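Local coordinates for octenoyl-CoA reductase/carboxylase (Streptomyces sp., PDB 4A0S), which binds NADP and a medium-chain acyl-CoA and probably reduces and carboxylates 2-octenoyl-CoA to supply a polyketide extender unit, at residues Q220-L225 against P307-E312; G245-A250 against C266-N271. One frame throughout, in Å; residues are numbered along the deposited sequence.

Interaction 1 of 2, residues Q220-L225 against P307-E312; sequences QGDIVL and PDIVFE
The chi1 of Asp308 (-66°) puts CG anti to the carbonyl carbon and beside its own backbone N, and with chi2 -63° OD2 faces Ile223 N. There Asp308 OD2 accepts Ile223 N at 2.7 Å through its anti lone pair, with an N-H...O angle of 173°. The carbonyl at the other end of Ile223 is used too: Ile223 O takes Asp308 N at 2.7 Å and Ile309 N at 3.2 Å, the first donor tilted out of the carbonyl plane and the second lying in it. Asp222 OD1 stands 3.7 Å from Asp308 OD2, two like charges that would repel; salt bridges from Lys219 to Asp222 and from Arg305 and Arg327 to Asp308 probably offset this.

Further on the pairing settles into parallel bridges, Val224 with Ile309 and Leu225 with Val310. Leu225 N donates to Ile309 O; Phe311 N reaches Leu225 O at 2.7 Å. Val224 and Ile309 lie side by side, Val224 CG1 being 4.1 Å from Ile309 CB, and both pack on Leu210 of helix 200-210. On the opposite face Leu225 CB rests 3.7 Å from Pro307 CB, and Leu225, Pro307 and Val310 touch Val325 of helix 316-325. Neighbouring parallel strands 223-226 and 309-312, joined through a long excursion of the chain and covered by helices on both faces, are the central pair of a Rossmann-type nucleotide-binding fold.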
loop_
_atom_site.group_PDB
_atom_site.type_symbol
_atom_site.label_atom_id
_atom_site.label_comp_id
_atom_site.label_asym_id
_atom_site.label_seq_id
_atom_site.Cartn_x
_atom_site.Cartn_y
_atom_site.Cartn_z
ATOM N N GLN A 220 4.679 -14.333 -4.531
ATOM C CA GLN A 220 4.856 -15.641 -5.138
ATOM C C GLN A 220 3.824 -15.793 -6.257
ATOM O O GLN A 220 2.700 -15.286 -6.157
ATOM C CB GLN A 220 4.692 -16.723 -4.093
ATOM C CG GLN A 220 3.285 -16.797 -3.491
ATOM C CD GLN A 220 3.283 -17.639 -2.248
ATOM O OE1 GLN A 220 2.952 -18.823 -2.293
ATOM N NE2 GLN A 220 3.699 -17.047 -1.140
ATOM N N GLY A 221 4.228 -16.447 -7.337
ATOM C CA GLY A 221 3.344 -16.640 -8.466
ATOM C C GLY A 221 3.488 -15.578 -9.536
ATOM O O GLY A 221 3.074 -15.780 -10.677
ATOM N N ASP A 222 4.085 -14.448 -9.173
ATOM C CA ASP A 222 4.311 -13.379 -10.118
ATOM C C ASP A 222 5.308 -13.838 -11.149
ATOM O O ASP A 222 6.281 -14.498 -10.819
ATOM C CB ASP A 222 4.868 -12.146 -9.414
ATOM C CG ASP A 222 3.775 -11.255 -8.862
ATOM O OD1 ASP A 222 2.572 -11.529 -9.137
ATOM O OD2 ASP A 222 4.130 -10.280 -8.180
ATOM N N ILE A 223 5.044 -13.477 -12.397
ATOM C CA ILE A 223 5.968 -13.715 -13.487
ATOM C C ILE A 223 6.722 -12.421 -13.687
ATOM O O ILE A 223 6.119 -11.362 -13.806
ATOM C CB ILE A 223 5.218 -14.124 -14.754
ATOM C CG1 ILE A 223 4.585 -15.495 -14.529
ATOM C CG2 ILE A 223 6.172 -14.150 -15.940
ATOM C CD1 ILE A 223 3.369 -15.754 -15.355
ATOM N N VAL A 224 8.040 -12.494 -13.676
ATOM C CA VAL A 224 8.834 -11.289 -13.733
ATOM C C VAL A 224 9.759 -11.399 -14.914
ATOM O O VAL A 224 10.626 -12.277 -14.962
ATOM C CB VAL A 224 9.669 -11.076 -12.456
ATOM C CG1 VAL A 224 10.447 -9.785 -12.550
ATOM C CG2 VAL A 224 8.768 -11.062 -11.208
ATOM N N LEU A 225 9.572 -10.500 -15.865
ATOM C CA LEU A 225 10.424 -10.463 -17.022
ATOM C C LEU A 225 11.638 -9.657 -16.652
ATOM O O LEU A 225 11.527 -8.516 -16.206
ATOM C CB LEU A 225 9.709 -9.807 -18.184
ATOM C CG LEU A 225 10.476 -9.796 -19.503
ATOM C CD1 LEU A 225 10.558 -11.204 -20.068
ATOM C CD2 LEU A 225 9.786 -8.871 -20.468
ATOM N N PRO A 307 4.057 -10.939 -18.224
ATOM C CA PRO A 307 4.738 -10.678 -16.974
ATOM C C PRO A 307 3.943 -9.733 -16.078
ATOM O O PRO A 307 3.266 -8.842 -16.563
ATOM C CB PRO A 307 6.049 -10.032 -17.419
ATOM C CG PRO A 307 5.801 -9.524 -18.763
ATOM C CD PRO A 307 4.844 -10.501 -19.383
ATOM N N ASP A 308 4.023 -9.970 -14.782
ATOM C CA ASP A 308 3.376 -9.145 -13.782
ATOM C C ASP A 308 4.267 -7.962 -13.498
ATOM O O ASP A 308 3.798 -6.858 -13.243
ATOM C CB ASP A 308 3.192 -9.985 -12.529
ATOM C CG ASP A 308 2.223 -11.118 -12.764
ATOM O OD1 ASP A 308 1.053 -10.800 -13.045
ATOM O OD2 ASP A 308 2.633 -12.301 -12.737
ATOM N N ILE A 309 5.570 -8.219 -13.537
ATOM C CA ILE A 309 6.562 -7.182 -13.301
ATOM C C ILE A 309 7.597 -7.313 -14.392
ATOM O O ILE A 309 8.054 -8.418 -14.690
ATOM C CB ILE A 309 7.252 -7.337 -11.932
ATOM C CG1 ILE A 309 6.249 -7.216 -10.781
ATOM C CG2 ILE A 309 8.377 -6.291 -11.745
ATOM C CD1 ILE A 309 6.777 -7.838 -9.499
ATOM N N VAL A 310 7.953 -6.182 -14.982
ATOM C CA VAL A 310 9.051 -6.139 -15.906
ATOM C C VAL A 310 10.157 -5.396 -15.198
ATOM O O VAL A 310 9.985 -4.270 -14.734
ATOM C CB VAL A 310 8.693 -5.419 -17.202
ATOM C CG1 VAL A 310 9.875 -5.421 -18.134
ATOM C CG2 VAL A 310 7.475 -6.074 -17.831
ATOM N N PHE A 311 11.300 -6.051 -15.142
ATOM C CA PHE A 311 12.466 -5.553 -14.450
ATOM C C PHE A 311 13.319 -4.859 -15.498
ATOM O O PHE A 311 13.962 -5.499 -16.333
ATOM C CB PHE A 311 13.189 -6.733 -13.812
ATOM C CG PHE A 311 14.354 -6.352 -12.951
ATOM C CD1 PHE A 311 15.627 -6.246 -13.495
ATOM C CD2 PHE A 311 14.183 -6.135 -11.594
ATOM C CE1 PHE A 311 16.720 -5.899 -12.694
ATOM C CE2 PHE A 311 15.261 -5.810 -10.782
ATOM C CZ PHE A 311 16.535 -5.679 -11.342
ATOM N N GLU A 312 13.253 -3.531 -15.484
ATOM C CA GLU A 312 13.943 -2.698 -16.444
ATOM C C GLU A 312 15.233 -2.090 -15.938
ATOM O O GLU A 312 15.414 -1.868 -14.746
ATOM C CB GLU A 312 13.022 -1.570 -16.894
ATOM C CG GLU A 312 12.356 -1.855 -18.180
ATOM C CD GLU A 312 13.287 -1.656 -19.353
ATOM O OE1 GLU A 312 14.378 -1.099 -19.163
ATOM O OE2 GLU A 312 12.913 -2.038 -20.466
#

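Interaction 2 of 2, residues G245-A250 against C266-N271; sequences GGIPVA and CDLVIN
Cys266 and Leu268 reach the strand of Ile247 to Ala250 from the two sides of the sheet. In Cys266 the thiol is anti to the backbone N (chi1 -170°), which lays SG over the Pro248-Ala250 backbone. SG is 3.5 Å from Ala250 CB and 3.8 Å from Pro248 CG, meeting both methyl and ring. Cys266 also touches Ile238 of helix 232-243, and the same helix meets Pro248 through Val241 and Lys242.

In Leu268 CG is instead anti to the carbonyl carbon (chi1 -57°), and the chain is extended to CD1 (chi2 180°). That methyl touches two branches of the facing strand, 3.5 Å from Ile247 CG2 and 3.9 Å from Val249 CG2. The other methyl of Val249, CG1, meets Ile270 CD1 at 3.8 Å, so the two branches of one valine serve different partners. Ile270 also packs against Leu295 and Leu298 of helix 285-303, while Val269, paired with Ala250, is covered by Val261 of helix 255-263.

The backbone ladder is short. Ala250 N donates to Leu268 O, and Ile270 N to Ala250 O at 2.6 Å. Before this pairing the segments diverge, and a water links the two backbones, donating to Pro248 O at 2.7 Å and weakly accepting from Leu268 N.

The chemistry is thus almost wholly apolar between side chains: sulfur, methyl and ring surfaces make the fit, and polar pairing is left to the backbone and one water. This implies that packing, rather than charge, matches strand 269-271 to its neighbour in this beta-alpha-beta unit.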
loop_
_atom_site.group_PDB
_atom_site.type_symbol
_atom_site.label_atom_id
_atom_site.label_comp_id
_atom_site.label_asym_id
_atom_site.label_seq_id
_atom_site.Cartn_x
_atom_site.Cartn_y
_atom_site.Cartn_z
ATOM N N GLY A 245 9.169 -17.120 -4.901
ATOM C CA GLY A 245 8.142 -18.007 -5.433
ATOM C C GLY A 245 7.578 -17.455 -6.723
ATOM O O GLY A 245 6.511 -17.858 -7.178
ATOM N N GLY A 246 8.314 -16.508 -7.297
ATOM C CA GLY A 246 7.957 -15.926 -8.571
ATOM C C GLY A 246 8.548 -16.731 -9.711
ATOM O O GLY A 246 9.270 -17.714 -9.502
ATOM N N ILE A 247 8.231 -16.309 -10.921
ATOM C CA ILE A 247 8.629 -17.046 -12.103
ATOM C C ILE A 247 9.430 -16.055 -12.933
ATOM O O ILE A 247 8.848 -15.161 -13.546
ATOM C CB ILE A 247 7.415 -17.574 -12.870
ATOM C CG1 ILE A 247 6.668 -18.621 -12.028
ATOM C CG2 ILE A 247 7.846 -18.203 -14.174
ATOM C CD1 ILE A 247 5.170 -18.648 -12.248
ATOM N N PRO A 248 10.769 -16.179 -12.907
ATOM C CA PRO A 248 11.539 -15.205 -13.664
ATOM C C PRO A 248 11.592 -15.609 -15.117
ATOM O O PRO A 248 11.696 -16.795 -15.423
ATOM C CB PRO A 248 12.925 -15.302 -13.034
ATOM C CG PRO A 248 13.041 -16.742 -12.631
ATOM C CD PRO A 248 11.632 -17.186 -12.252
ATOM N N VAL A 249 11.473 -14.646 -16.017
ATOM C CA VAL A 249 11.794 -14.917 -17.400
ATOM C C VAL A 249 12.954 -14.009 -17.781
ATOM O O VAL A 249 12.836 -12.789 -17.797
ATOM C CB VAL A 249 10.586 -14.772 -18.345
ATOM C CG1 VAL A 249 10.973 -15.166 -19.746
ATOM C CG2 VAL A 249 9.446 -15.659 -17.878
ATOM N N ALA A 250 14.093 -14.633 -18.047
ATOM C CA ALA A 250 15.294 -13.901 -18.339
ATOM C C ALA A 250 15.273 -13.500 -19.791
ATOM O O ALA A 250 14.962 -14.311 -20.653
ATOM C CB ALA A 250 16.513 -14.764 -18.043
ATOM N N CYS A 266 17.225 -19.669 -13.498
ATOM C CA CYS A 266 16.224 -19.124 -14.397
ATOM C C CYS A 266 16.146 -20.003 -15.629
ATOM O O CYS A 266 17.001 -19.898 -16.522
ATOM C CB CYS A 266 16.603 -17.721 -14.826
ATOM S SG CYS A 266 15.251 -16.941 -15.680
ATOM N N ASP A 267 15.145 -20.880 -15.689
ATOM C CA ASP A 267 15.065 -21.802 -16.812
ATOM C C ASP A 267 14.151 -21.315 -17.923
ATOM O O ASP A 267 14.086 -21.940 -18.990
ATOM C CB ASP A 267 14.662 -23.206 -16.363
ATOM C CG ASP A 267 13.206 -23.311 -16.051
ATOM O OD1 ASP A 267 12.748 -22.575 -15.158
ATOM O OD2 ASP A 267 12.521 -24.139 -16.706
ATOM N N LEU A 268 13.452 -20.214 -17.674
ATOM C CA LEU A 268 12.698 -19.549 -18.721
ATOM C C LEU A 268 13.530 -18.402 -19.231
ATOM O O LEU A 268 13.791 -17.424 -18.523
ATOM C CB LEU A 268 11.347 -19.050 -18.222
ATOM C CG LEU A 268 10.452 -20.127 -17.610
ATOM C CD1 LEU A 268 9.169 -19.472 -17.160
ATOM C CD2 LEU A 268 10.188 -21.285 -18.583
ATOM N N VAL A 269 13.984 -18.563 -20.463
ATOM C CA VAL A 269 14.917 -17.639 -21.038
ATOM C C VAL A 269 14.455 -17.253 -22.419
ATOM O O VAL A 269 14.032 -18.100 -23.214
ATOM C CB VAL A 269 16.323 -18.257 -21.115
ATOM C CG1 VAL A 269 17.323 -17.223 -21.576
ATOM C CG2 VAL A 269 16.701 -18.823 -19.759
ATOM N N ILE A 270 14.510 -15.952 -22.673
ATOM C CA ILE A 270 14.220 -15.402 -23.987
ATOM C C ILE A 270 15.504 -14.771 -24.504
ATOM O O ILE A 270 16.044 -13.864 -23.878
ATOM C CB ILE A 270 13.085 -14.338 -23.938
ATOM C CG1 ILE A 270 11.742 -14.976 -23.574
ATOM C CG2 ILE A 270 12.962 -13.605 -25.260
ATOM C CD1 ILE A 270 10.619 -13.956 -23.296
ATOM N N ASN A 271 16.010 -15.263 -25.631
ATOM C CA ASN A 271 17.111 -14.573 -26.273
ATOM C C ASN A 271 16.522 -13.422 -27.082
ATOM O O ASN A 271 15.621 -13.629 -27.888
ATOM C CB ASN A 271 17.928 -15.519 -27.155
ATOM C CG ASN A 271 19.215 -14.884 -27.634
ATOM O OD1 ASN A 271 19.202 -13.815 -28.261
ATOM N ND2 ASN A 271 20.350 -15.524 -27.324
HETATM O O HOH W 1 12.516 -19.294 -14.636
#

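Overall arrangement
Interactions 1 and 2 lie in one six-stranded parallel sheet, their centres about 9 Å apart, and interaction 2 falls within the chain excursion that separates the segments of interaction 1. Strands 223-226 and 247-252 are neighbours: Asp222 O and Ile247 N, 2.7 Å apart, form a probable hydrogen bond, and Leu225 CD1 packs 3.6 Å from Val249 O. The four strands therefore run in the order 269-271, 247-252, 223-226, 309-312. Both contacts lie near the cofactor: the side chains of Phe311 and Ala250 are about 7 and 8 Å from bound NADP, and that of Phe311 is about 11 Å from octanoyl-CoA.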